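PDB 4N1Y: estrogen receptor from Crassostrea gigas, which acts as a nuclear receptor in transcription, apparently constitutively active and with the allosteric switch of its ligand-binding domain become vestigial in the course of evolution. Local coordinates for residues B[55-59]-B[144-148]; B[79-84]-B[198-202]; B[84-88]-B[135-140]; B[87-91]-B[126-131]; B[97-101]-B[120-124]. One frame throughout, in Å; residues are numbered along the deposited sequence.

Followed from the N terminus, the chain leaves helix 34-56 through 55-59, whose partner on helix 137-149 arrives only after the whole middle of the domain has been built (contact 1). Within that long loop helix 67-89 supplies the first half of contacts 2, 3 and 4, and strand 97-99 that of contact 5. The loops then shut in reverse: contact 5 and then contact 4 on helix 117-132, contact 3 at the start of helix 137-149, contact 1 further along it. Contact 2 closes last, on helix 187-215; it encloses contacts 3 to 5 and crosses contact 1. Helix 67-89 is thus tied to three later helices, and Ser90 just beyond its end bonds to Ala99 of the strand.

Contact 1 of 5, residues B[55-59]-B[144-148]; sequences WAKNV and QAMVL
Gln144 lays its side chain, from CB to OE1, along the CZ2-CH2 end of the indole of Trp55. CG sits in the crowded position between the backbone N and the carbonyl carbon (chi1 39°), and beyond it the chain runs extended. CB of Gln144 starts 3.9 Å from CH2 of Trp55; CG of Gln144 then comes to 3.7 Å from CZ2 of Trp55. CD stays beside CZ2, and OE1 of Gln144 ends 3.8 Å from CZ2 of Trp55, with the amide plane turned 58° from the ring. The backbone of helix 137-149 meets the indole as well: Ala145 N and Gln144 O both lie at the ring edge, in its plane.

A second, apolar cluster forms around Leu148, one turn further along. The CD2 branch of Leu148 reaches CB of Ala56 at 4.0 Å and, tip to tip, CG2 of Val59 at 4.1 Å, while CZ3 of Trp55 stands slightly farther off. Val59 gets there by way of a type I turn from Ala56, which folds its CG2 back over one face of the indole. The other methyl of Val59, CG1, touches CB of Ala145 at 4.0 Å. Leu14 of helix 7-15 and Met165 of helix 159-180 also pack on Val59. The Trp-Ala-Lys sequence beginning at Trp55 opens the signature stretch of nuclear-receptor ligand-binding domains, and its docking against helix 137-149 belongs to the layered helical sandwich of that fold.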
# COMPACT_ATOMS: atom_id res chain seq x y z
N TRP B 55 1.40 -19.54 -12.52
CA TRP B 55 2.34 -19.51 -11.43
C TRP B 55 1.64 -19.54 -10.08
O TRP B 55 2.06 -20.25 -9.17
CB TRP B 55 3.20 -18.25 -11.55
CG TRP B 55 3.89 -17.92 -10.31
CD1 TRP B 55 5.06 -18.45 -9.86
CD2 TRP B 55 3.44 -17.01 -9.32
NE1 TRP B 55 5.38 -17.90 -8.65
CE2 TRP B 55 4.40 -17.01 -8.29
CE3 TRP B 55 2.32 -16.18 -9.21
CZ2 TRP B 55 4.28 -16.22 -7.16
CZ3 TRP B 55 2.20 -15.39 -8.08
CH2 TRP B 55 3.18 -15.41 -7.06
N ALA B 56 0.56 -18.77 -9.96
CA ALA B 56 -0.19 -18.68 -8.70
C ALA B 56 -0.63 -20.05 -8.21
O ALA B 56 -0.53 -20.38 -7.02
CB ALA B 56 -1.39 -17.78 -8.87
N LYS B 57 -1.09 -20.87 -9.15
CA LYS B 57 -1.64 -22.18 -8.81
C LYS B 57 -0.54 -23.05 -8.20
O LYS B 57 -0.81 -24.07 -7.56
CB LYS B 57 -2.27 -22.81 -10.05
CG LYS B 57 -3.40 -21.92 -10.57
CD LYS B 57 -4.11 -22.47 -11.79
CE LYS B 57 -5.21 -21.52 -12.21
NZ LYS B 57 -5.91 -21.93 -13.45
N ASN B 58 0.71 -22.61 -8.36
CA ASN B 58 1.83 -23.32 -7.77
C ASN B 58 2.15 -22.82 -6.38
O ASN B 58 2.91 -23.47 -5.66
CB ASN B 58 3.08 -23.19 -8.64
CG ASN B 58 2.99 -23.98 -9.92
OD1 ASN B 58 2.05 -23.84 -10.69
ND2 ASN B 58 3.97 -24.84 -10.14
N VAL B 59 1.61 -21.67 -5.99
CA VAL B 59 1.86 -21.19 -4.64
C VAL B 59 1.13 -22.10 -3.66
O VAL B 59 -0.09 -22.22 -3.71
CB VAL B 59 1.44 -19.74 -4.47
CG1 VAL B 59 1.72 -19.28 -3.05
CG2 VAL B 59 2.22 -18.86 -5.46
N GLN B 144 6.35 -11.98 -4.01
CA GLN B 144 5.22 -12.05 -4.91
C GLN B 144 4.14 -12.94 -4.31
O GLN B 144 2.96 -12.61 -4.34
CB GLN B 144 5.64 -12.47 -6.32
CG GLN B 144 6.69 -13.53 -6.43
CD GLN B 144 7.16 -13.67 -7.87
OE1 GLN B 144 7.63 -14.73 -8.29
NE2 GLN B 144 7.07 -12.58 -8.62
N ALA B 145 4.54 -14.08 -3.74
CA ALA B 145 3.56 -14.97 -3.13
C ALA B 145 2.80 -14.20 -2.05
O ALA B 145 1.56 -14.29 -1.94
CB ALA B 145 4.24 -16.17 -2.56
N MET B 146 3.55 -13.41 -1.30
CA MET B 146 2.96 -12.58 -0.27
C MET B 146 2.01 -11.53 -0.86
O MET B 146 0.90 -11.33 -0.36
CB MET B 146 4.07 -11.89 0.52
CG MET B 146 3.57 -11.18 1.72
SD MET B 146 2.50 -12.27 2.66
CE MET B 146 3.72 -13.04 3.69
N VAL B 147 2.43 -10.89 -1.95
CA VAL B 147 1.60 -9.87 -2.61
C VAL B 147 0.26 -10.49 -2.99
O VAL B 147 -0.79 -9.88 -2.83
CB VAL B 147 2.29 -9.29 -3.86
CG1 VAL B 147 1.30 -8.40 -4.65
CG2 VAL B 147 3.49 -8.47 -3.46
N LEU B 148 0.33 -11.71 -3.50
CA LEU B 148 -0.84 -12.49 -3.86
C LEU B 148 -1.77 -12.78 -2.68
O LEU B 148 -2.94 -12.45 -2.72
CB LEU B 148 -0.39 -13.81 -4.48
CG LEU B 148 -1.48 -14.81 -4.82
CD1 LEU B 148 -2.33 -14.26 -5.94
CD2 LEU B 148 -0.83 -16.12 -5.23

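Contact 2 of 5, residues B[79-84]-B[198-202]; sequences MELLLL and IRQAG
The carboxylate of Glu80 and the guanidinium of Arg199 meet at a slant, their planes 62° apart. Arg199 NE, at the edge of the guanidinium, gives its hydrogen to Glu80 OE1 at 3.0 Å, with an N-H...O angle of 151°. Seen from the glutamate, the donor stands well above the carboxylate, 46° out of its plane, whereas the oxygen is only slightly tilted from the plane of the arginine. A water completes a small ring: it donates to Glu80 OE1 at 2.8 Å and accepts from Arg199 NH2 at 2.6 Å. OE1 is therefore held twice. The arginine chain, bent at its second and third torsions, curls back to bring NE to this point, and from there NH1 makes a weak bond to Gln200 OE1 of the second subunit.

In the ligand-binding-domain sandwich, helix 67-89 runs through the middle layer, and helix 187-215, which here also touches the second subunit, packs on it, the two short segments having axes 8.4 Å apart. Glu80 and Gly202 bring their CA atoms to 4.6 Å, an approach possible because Gly202 has no side chain to collide with CG of the glutamate. Apolar groups fill the rest. Ile198 places CG2 3.8 Å from CB of Glu80 and reaches over the backbone of Leu84 with CD1. Leu84 crosses it at about a right angle, CD1 lying 4.0 Å from CG1 of Ile198. Leu83 CD1 meets CB of Ala201 at 3.7 Å, and Val123 of helix 117-132 packs on both of these residues.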
# COMPACT_ATOMS: atom_id res chain seq x y z
N MET B 79 -1.83 -6.32 -11.13
CA MET B 79 -0.99 -5.20 -11.53
C MET B 79 0.20 -5.02 -10.59
O MET B 79 1.29 -4.66 -11.03
CB MET B 79 -1.80 -3.91 -11.59
CG MET B 79 -0.98 -2.69 -11.97
SD MET B 79 -0.30 -2.81 -13.64
CE MET B 79 -1.66 -2.10 -14.57
N GLU B 80 -0.01 -5.25 -9.30
CA GLU B 80 1.08 -5.16 -8.32
C GLU B 80 2.15 -6.18 -8.66
O GLU B 80 3.35 -5.88 -8.65
CB GLU B 80 0.58 -5.40 -6.89
CG GLU B 80 -0.66 -4.62 -6.51
CD GLU B 80 -1.21 -5.03 -5.14
OE1 GLU B 80 -0.40 -5.17 -4.19
OE2 GLU B 80 -2.44 -5.26 -5.02
N LEU B 81 1.72 -7.40 -8.99
CA LEU B 81 2.66 -8.45 -9.33
C LEU B 81 3.49 -8.07 -10.55
O LEU B 81 4.70 -8.26 -10.55
CB LEU B 81 1.92 -9.77 -9.58
CG LEU B 81 1.36 -10.39 -8.29
CD1 LEU B 81 0.44 -11.57 -8.59
CD2 LEU B 81 2.47 -10.78 -7.30
N LEU B 82 2.84 -7.53 -11.58
CA LEU B 82 3.56 -7.07 -12.76
C LEU B 82 4.64 -6.06 -12.38
O LEU B 82 5.78 -6.21 -12.80
CB LEU B 82 2.60 -6.47 -13.78
CG LEU B 82 1.66 -7.47 -14.43
CD1 LEU B 82 0.68 -6.76 -15.34
CD2 LEU B 82 2.45 -8.49 -15.24
N LEU B 83 4.26 -5.03 -11.62
CA LEU B 83 5.18 -3.97 -11.24
C LEU B 83 6.26 -4.47 -10.29
O LEU B 83 7.43 -4.09 -10.41
CB LEU B 83 4.42 -2.80 -10.61
CG LEU B 83 3.33 -2.23 -11.52
CD1 LEU B 83 2.65 -1.00 -10.90
CD2 LEU B 83 3.90 -1.91 -12.90
N LEU B 84 5.87 -5.32 -9.34
CA LEU B 84 6.84 -5.87 -8.41
C LEU B 84 7.92 -6.61 -9.17
O LEU B 84 9.11 -6.46 -8.88
CB LEU B 84 6.17 -6.80 -7.39
CG LEU B 84 7.19 -7.43 -6.46
CD1 LEU B 84 7.53 -6.44 -5.38
CD2 LEU B 84 6.66 -8.71 -5.84
N ILE B 198 4.41 -0.42 -3.93
CA ILE B 198 3.97 -1.28 -5.02
C ILE B 198 2.45 -1.30 -5.11
O ILE B 198 1.88 -1.28 -6.21
CB ILE B 198 4.51 -2.68 -4.83
CG1 ILE B 198 5.99 -2.73 -5.24
CG2 ILE B 198 3.73 -3.67 -5.67
CD1 ILE B 198 6.22 -2.55 -6.74
N ARG B 199 1.79 -1.34 -3.96
CA ARG B 199 0.34 -1.29 -3.89
C ARG B 199 -0.20 0.03 -4.45
O ARG B 199 -1.15 0.05 -5.24
CB ARG B 199 -0.11 -1.47 -2.44
CG ARG B 199 -1.60 -1.28 -2.19
CD ARG B 199 -2.41 -2.43 -2.77
NE ARG B 199 -2.08 -3.74 -2.19
CZ ARG B 199 -2.72 -4.31 -1.17
NH1 ARG B 199 -3.72 -3.67 -0.57
NH2 ARG B 199 -2.35 -5.51 -0.73
N GLN B 200 0.42 1.14 -4.06
CA GLN B 200 0.04 2.45 -4.56
C GLN B 200 0.28 2.51 -6.07
O GLN B 200 -0.57 2.98 -6.84
CB GLN B 200 0.80 3.54 -3.82
CG GLN B 200 0.37 4.93 -4.20
CD GLN B 200 0.95 5.99 -3.30
OE1 GLN B 200 2.01 5.80 -2.71
NE2 GLN B 200 0.26 7.11 -3.17
N ALA B 201 1.43 2.03 -6.51
CA ALA B 201 1.72 2.00 -7.93
C ALA B 201 0.72 1.13 -8.69
O ALA B 201 0.30 1.47 -9.80
CB ALA B 201 3.14 1.51 -8.17
N GLY B 202 0.32 0.01 -8.09
CA GLY B 202 -0.60 -0.91 -8.74
C GLY B 202 -1.93 -0.25 -9.01
O GLY B 202 -2.48 -0.34 -10.11
O HOH W 1 -1.42 -7.20 -2.48

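Contact 3 of 5, residues B[84-88]-B[135-140]; sequences LNCAF and LHKDEL
Phe88, on helix 67-89, receives Leu140 and the capped start of helix 137-149, where His136 and Glu139 form a capping box. The aromatic part of the contact is a CH-pi interaction: CB of Leu140 stands over the centre of one face of the Phe88 ring, 4.0 Å from its centroid and 13° off the ring normal. CG of Phe88 is anti to the backbone N (chi1 -167°), which carries the ring out from its helix toward this turn.

Aliphatic groups add to this. Both methyls of Leu140 lie on that same side of the ring, near its root, CD1 of Leu140 lying 3.6 Å from CB of Phe88 and CD2 beside CD2 of the ring. Leu135 brings CD2 to 3.7 Å from CE1 of Phe88, and CZ of Phe88 reaches CA of Lys137 at 3.8 Å. Toward the interior, Leu140 CD1 also meets CG of Leu84, the two leucines sliding past each other in opposite directions.

The polar bonds lie within segment 135-140 and fix the helix start on which the ring rests. His136 N donates to Glu139 OE1 at 2.8 Å, a nearly straight bond (167°) met on the anti side of the carboxylate; His181 NE2 is bonded to the same oxygen. In the other direction Asp138 N gives its hydrogen to His136 ND1 at 3.0 Å, slightly tilted from the plane of the imidazole.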
# COMPACT_ATOMS: atom_id res chain seq x y z
N LEU B 84 5.87 -5.32 -9.34
CA LEU B 84 6.84 -5.87 -8.41
C LEU B 84 7.92 -6.61 -9.17
O LEU B 84 9.11 -6.46 -8.88
CB LEU B 84 6.17 -6.80 -7.39
CG LEU B 84 7.19 -7.43 -6.46
CD1 LEU B 84 7.53 -6.44 -5.38
CD2 LEU B 84 6.66 -8.71 -5.84
N ASN B 85 7.52 -7.41 -10.15
CA ASN B 85 8.47 -8.17 -10.94
C ASN B 85 9.39 -7.27 -11.72
O ASN B 85 10.62 -7.41 -11.68
CB ASN B 85 7.74 -9.09 -11.91
CG ASN B 85 7.11 -10.26 -11.22
OD1 ASN B 85 7.39 -10.54 -10.05
ND2 ASN B 85 6.24 -10.96 -11.93
N CYS B 86 8.78 -6.31 -12.40
CA CYS B 86 9.51 -5.36 -13.21
C CYS B 86 10.58 -4.64 -12.40
O CYS B 86 11.70 -4.45 -12.87
CB CYS B 86 8.55 -4.36 -13.82
SG CYS B 86 9.39 -3.09 -14.76
N ALA B 87 10.23 -4.27 -11.17
CA ALA B 87 11.20 -3.66 -10.26
C ALA B 87 12.41 -4.56 -10.07
O ALA B 87 13.55 -4.09 -10.08
CB ALA B 87 10.55 -3.35 -8.91
N PHE B 88 12.16 -5.84 -9.88
CA PHE B 88 13.25 -6.77 -9.62
C PHE B 88 14.03 -7.01 -10.91
O PHE B 88 15.26 -7.13 -10.88
CB PHE B 88 12.74 -8.10 -9.04
CG PHE B 88 13.83 -8.97 -8.46
CD1 PHE B 88 14.39 -8.68 -7.22
CD2 PHE B 88 14.33 -10.06 -9.17
CE1 PHE B 88 15.40 -9.48 -6.68
CE2 PHE B 88 15.34 -10.86 -8.65
CZ PHE B 88 15.88 -10.56 -7.40
N LEU B 135 18.41 -7.54 -2.08
CA LEU B 135 17.34 -8.52 -2.13
C LEU B 135 17.73 -9.73 -2.98
O LEU B 135 18.18 -9.58 -4.12
CB LEU B 135 16.08 -7.89 -2.69
CG LEU B 135 14.82 -8.70 -2.42
CD1 LEU B 135 14.28 -8.37 -1.05
CD2 LEU B 135 13.79 -8.48 -3.52
N HIS B 136 17.56 -10.92 -2.42
CA HIS B 136 17.82 -12.19 -3.10
C HIS B 136 16.58 -12.64 -3.90
O HIS B 136 15.45 -12.22 -3.59
CB HIS B 136 18.21 -13.23 -2.07
CG HIS B 136 18.77 -14.49 -2.66
ND1 HIS B 136 17.99 -15.55 -3.05
CD2 HIS B 136 20.06 -14.85 -2.91
CE1 HIS B 136 18.76 -16.51 -3.52
NE2 HIS B 136 20.02 -16.11 -3.45
N LYS B 137 16.77 -13.46 -4.94
CA LYS B 137 15.64 -13.98 -5.73
C LYS B 137 14.62 -14.68 -4.83
O LYS B 137 13.40 -14.41 -4.93
CB LYS B 137 16.11 -14.96 -6.81
CG LYS B 137 15.00 -15.38 -7.75
CD LYS B 137 15.42 -16.57 -8.60
CE LYS B 137 14.30 -17.07 -9.50
NZ LYS B 137 14.82 -18.03 -10.53
N ASP B 138 15.11 -15.56 -3.95
CA ASP B 138 14.25 -16.27 -3.01
C ASP B 138 13.38 -15.33 -2.21
O ASP B 138 12.24 -15.65 -1.91
CB ASP B 138 15.07 -17.12 -2.06
CG ASP B 138 15.69 -18.30 -2.75
OD1 ASP B 138 15.33 -18.57 -3.91
OD2 ASP B 138 16.53 -18.97 -2.11
N GLU B 139 13.92 -14.18 -1.85
CA GLU B 139 13.12 -13.21 -1.13
C GLU B 139 12.06 -12.65 -2.07
O GLU B 139 10.91 -12.47 -1.66
CB GLU B 139 13.99 -12.11 -0.56
CG GLU B 139 15.12 -12.64 0.32
CD GLU B 139 15.97 -11.52 0.91
OE1 GLU B 139 17.02 -11.20 0.30
OE2 GLU B 139 15.61 -10.97 1.97
N LEU B 140 12.42 -12.40 -3.33
CA LEU B 140 11.43 -11.86 -4.26
C LEU B 140 10.29 -12.86 -4.52
O LEU B 140 9.12 -12.48 -4.51
CB LEU B 140 12.07 -11.48 -5.59
CG LEU B 140 10.92 -11.09 -6.55
CD1 LEU B 140 10.61 -9.58 -6.56
CD2 LEU B 140 11.11 -11.63 -7.96

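Contact 4 of 5, residues B[87-91]-B[126-131]; sequences AFRSI and VSEQMM
Ala87 O, close to the C-terminal end of helix 67-89, takes a hydrogen from Ser127 OG at 2.7 Å. The hydroxyl comes in the carbonyl plane and on a lone pair, with a C=O...O angle of 139°. The same carbonyl receives a second, weak bond from Ser90 N, where the chain leaves the helix. Ser127 owes this reach to a first torsion of -169°, which sets OG opposite the backbone N, and to close backbones: the CA atoms of Ala87 and Ser127 are only 4.5 Å apart. With an alanine in place of Ser127, Ala87 O would probably lose its hydroxyl donor, the weak bond from Ser90 N remaining, and the helix end would be left without this polar tie to helix 117-132.

Around this bond the packing is apolar. Met130, extended beyond CG, reaches toward helix 67-89 and puts SD 3.8 Å from CB of Ala87, and the same sulfur sits at the edge of the Phe88 ring, near its plane. Ile91 crosses Met130 at about a right angle, CD1 of Ile91 coming to 3.9 Å from CB of Met130. The CG2 branch of Ile91 meets CB of Met131 at 3.9 Å. Deeper in, Val126 CG1 touches CB of Ala87 at 4.1 Å.

Ser90 OG turns elsewhere, bonding to Cys86 O and to Ala99 N at the strand 97-99. Leu194 of helix 187-215 packs on Met130, and Glu128 forms a salt bridge with Arg155 of the second subunit, so helix 117-132 lies between the end of helix 67-89, helix 187-215 and the neighbouring chain.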
# COMPACT_ATOMS: atom_id res chain seq x y z
N ALA B 87 10.23 -4.27 -11.17
CA ALA B 87 11.20 -3.66 -10.26
C ALA B 87 12.41 -4.56 -10.07
O ALA B 87 13.55 -4.09 -10.08
CB ALA B 87 10.55 -3.35 -8.91
N PHE B 88 12.16 -5.84 -9.88
CA PHE B 88 13.25 -6.77 -9.62
C PHE B 88 14.03 -7.01 -10.91
O PHE B 88 15.26 -7.13 -10.88
CB PHE B 88 12.74 -8.10 -9.04
CG PHE B 88 13.83 -8.97 -8.46
CD1 PHE B 88 14.39 -8.68 -7.22
CD2 PHE B 88 14.33 -10.06 -9.17
CE1 PHE B 88 15.40 -9.48 -6.68
CE2 PHE B 88 15.34 -10.86 -8.65
CZ PHE B 88 15.88 -10.56 -7.40
N ARG B 89 13.33 -7.10 -12.04
CA ARG B 89 13.99 -7.18 -13.34
C ARG B 89 14.90 -5.97 -13.55
O ARG B 89 15.88 -6.04 -14.28
CB ARG B 89 12.98 -7.28 -14.50
CG ARG B 89 12.54 -8.69 -14.88
CD ARG B 89 11.68 -8.70 -16.15
NE ARG B 89 10.48 -7.86 -16.03
CZ ARG B 89 9.30 -8.30 -15.59
NH1 ARG B 89 9.15 -9.57 -15.24
NH2 ARG B 89 8.27 -7.47 -15.50
N SER B 90 14.56 -4.86 -12.90
CA SER B 90 15.21 -3.59 -13.16
C SER B 90 16.27 -3.21 -12.13
O SER B 90 16.81 -2.10 -12.17
CB SER B 90 14.16 -2.48 -13.26
OG SER B 90 13.33 -2.72 -14.39
N ILE B 91 16.56 -4.12 -11.20
CA ILE B 91 17.45 -3.85 -10.08
C ILE B 91 18.83 -3.32 -10.48
O ILE B 91 19.37 -2.45 -9.81
CB ILE B 91 17.67 -5.13 -9.23
CG1 ILE B 91 16.50 -5.38 -8.30
CG2 ILE B 91 18.96 -5.05 -8.39
CD1 ILE B 91 16.83 -6.37 -7.23
N VAL B 126 11.39 1.98 -6.05
CA VAL B 126 11.29 0.71 -5.35
C VAL B 126 12.42 -0.19 -5.81
O VAL B 126 13.07 -0.84 -4.99
CB VAL B 126 9.91 0.03 -5.58
CG1 VAL B 126 10.00 -1.45 -5.27
CG2 VAL B 126 8.81 0.71 -4.75
N SER B 127 12.67 -0.21 -7.12
CA SER B 127 13.78 -0.98 -7.68
C SER B 127 15.10 -0.64 -6.99
O SER B 127 15.83 -1.54 -6.55
CB SER B 127 13.90 -0.74 -9.18
OG SER B 127 14.81 -1.67 -9.76
N GLU B 128 15.37 0.65 -6.85
CA GLU B 128 16.59 1.10 -6.20
C GLU B 128 16.67 0.63 -4.76
O GLU B 128 17.75 0.26 -4.27
CB GLU B 128 16.67 2.62 -6.21
CG GLU B 128 18.08 3.10 -5.96
CD GLU B 128 18.14 4.57 -5.64
OE1 GLU B 128 17.14 5.27 -5.90
OE2 GLU B 128 19.19 5.01 -5.13
N GLN B 129 15.53 0.62 -4.07
CA GLN B 129 15.51 0.16 -2.70
C GLN B 129 15.82 -1.32 -2.61
O GLN B 129 16.54 -1.75 -1.70
CB GLN B 129 14.18 0.47 -2.06
CG GLN B 129 13.91 1.93 -2.00
CD GLN B 129 14.94 2.66 -1.19
OE1 GLN B 129 15.37 2.18 -0.15
NE2 GLN B 129 15.35 3.83 -1.67
N MET B 130 15.32 -2.09 -3.57
CA MET B 130 15.61 -3.52 -3.60
C MET B 130 17.10 -3.73 -3.80
O MET B 130 17.71 -4.61 -3.17
CB MET B 130 14.83 -4.21 -4.70
CG MET B 130 13.32 -4.13 -4.55
SD MET B 130 12.56 -4.85 -6.02
CE MET B 130 10.97 -5.38 -5.42
N MET B 131 17.68 -2.95 -4.70
CA MET B 131 19.12 -2.99 -4.95
C MET B 131 19.87 -2.67 -3.67
O MET B 131 20.82 -3.34 -3.32
CB MET B 131 19.51 -2.00 -6.06
CG MET B 131 21.00 -1.93 -6.31
SD MET B 131 21.54 -0.52 -7.29
CE MET B 131 21.31 0.80 -6.08

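Contact 5 of 5, residues B[97-101]-B[120-124]; sequences SLAFA and FEQVA
Phe100 and Leu98 both bear on Phe120, and here the contact is at its tightest. CZ of Phe100 stands 3.4 Å above one face of the Phe120 ring, offset toward its rim. With centroids 5.0 Å apart and planes inclined by 52°, the aromatic pair is oblique. Leu98 works on the root of the same ring: the CD1 methyl of Leu98 comes to 3.6 Å from CB of Phe120 and lies next to CG and CD1 as well. A first torsion of -68°, which sets CG of Leu98 opposite the carbonyl carbon, helps direct both methyls at the helix. Put a leucine in place of Phe120, and the CZ end of Phe100 would probably be left without the ring face that now backs it.

Farther along the helix the fit is looser. CG1 of Val123 is 4.0 Å from CD1 of Leu98, and CD2 of Leu98 lies 3.8 Å from CA of Ala124, so contact there is made by the two leucine methyls against Val123 CG1 and the Ala124 backbone. Glu121, partly exposed, starts away from the strand and forms a salt bridge with Arg154 of the second subunit.

The segment of strand 97-99 crosses that of helix 120-124 at 82°, nearly perpendicular. Its antiparallel partner is strand 104-107, joined by backbone bonds between Leu98 and Leu106, in the small hairpin characteristic of nuclear-receptor ligand-binding domains. Trp111 of helix 108-113 meets Phe120 edge-to-face, and Cys86 of helix 67-89 packs on both Leu98 and Phe100, so the hairpin packs against both that helix and helix 117-132.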
# COMPACT_ATOMS: atom_id res chain seq x y z
N SER B 97 16.31 3.14 -15.17
CA SER B 97 15.36 2.67 -16.17
C SER B 97 14.63 1.44 -15.72
O SER B 97 15.05 0.77 -14.78
CB SER B 97 16.09 2.39 -17.48
OG SER B 97 17.20 1.54 -17.27
N LEU B 98 13.53 1.13 -16.40
CA LEU B 98 12.76 -0.07 -16.09
C LEU B 98 12.85 -1.05 -17.25
O LEU B 98 12.60 -0.70 -18.41
CB LEU B 98 11.31 0.27 -15.77
CG LEU B 98 11.19 1.04 -14.45
CD1 LEU B 98 9.76 1.47 -14.20
CD2 LEU B 98 11.72 0.21 -13.30
N ALA B 99 13.26 -2.27 -16.93
CA ALA B 99 13.38 -3.32 -17.92
C ALA B 99 12.11 -4.18 -17.95
O ALA B 99 12.00 -5.15 -17.21
CB ALA B 99 14.60 -4.17 -17.64
N PHE B 100 11.16 -3.80 -18.80
CA PHE B 100 9.89 -4.54 -18.92
C PHE B 100 10.13 -5.88 -19.57
O PHE B 100 9.53 -6.90 -19.21
CB PHE B 100 8.87 -3.72 -19.69
CG PHE B 100 8.60 -2.41 -19.05
CD1 PHE B 100 7.72 -2.32 -17.99
CD2 PHE B 100 9.26 -1.26 -19.47
CE1 PHE B 100 7.48 -1.11 -17.36
CE2 PHE B 100 9.02 -0.05 -18.86
CZ PHE B 100 8.13 0.03 -17.80
N ALA B 101 11.04 -5.87 -20.52
CA ALA B 101 11.56 -7.08 -21.09
C ALA B 101 13.02 -6.76 -21.37
O ALA B 101 13.41 -5.59 -21.34
CB ALA B 101 10.80 -7.46 -22.36
N PHE B 120 5.84 4.94 -12.99
CA PHE B 120 7.16 4.32 -13.13
C PHE B 120 8.21 4.92 -12.20
O PHE B 120 9.16 4.24 -11.80
CB PHE B 120 7.64 4.40 -14.57
CG PHE B 120 6.86 3.53 -15.49
CD1 PHE B 120 6.15 2.45 -14.99
CD2 PHE B 120 6.81 3.80 -16.84
CE1 PHE B 120 5.41 1.65 -15.83
CE2 PHE B 120 6.07 3.00 -17.69
CZ PHE B 120 5.37 1.92 -17.19
N GLU B 121 8.01 6.18 -11.81
CA GLU B 121 8.94 6.81 -10.88
C GLU B 121 8.89 6.15 -9.51
O GLU B 121 9.91 6.03 -8.84
CB GLU B 121 8.64 8.29 -10.74
CG GLU B 121 9.48 9.18 -11.62
CD GLU B 121 9.18 10.64 -11.36
OE1 GLU B 121 8.93 11.01 -10.19
OE2 GLU B 121 9.26 11.44 -12.32
N GLN B 122 7.71 5.72 -9.11
CA GLN B 122 7.55 5.00 -7.87
C GLN B 122 8.16 3.58 -7.97
O GLN B 122 8.87 3.12 -7.07
CB GLN B 122 6.07 4.95 -7.51
CG GLN B 122 5.79 4.51 -6.09
CD GLN B 122 4.35 4.77 -5.69
OE1 GLN B 122 3.46 4.77 -6.54
NE2 GLN B 122 4.13 5.02 -4.41
N VAL B 123 7.87 2.90 -9.07
CA VAL B 123 8.43 1.58 -9.31
C VAL B 123 9.94 1.58 -9.37
O VAL B 123 10.59 0.78 -8.71
CB VAL B 123 7.90 0.97 -10.62
CG1 VAL B 123 8.59 -0.36 -10.87
CG2 VAL B 123 6.40 0.78 -10.54
N ALA B 124 10.48 2.48 -10.19
CA ALA B 124 11.93 2.64 -10.34
C ALA B 124 12.62 2.89 -8.98
O ALA B 124 13.69 2.33 -8.71
CB ALA B 124 12.22 3.77 -11.28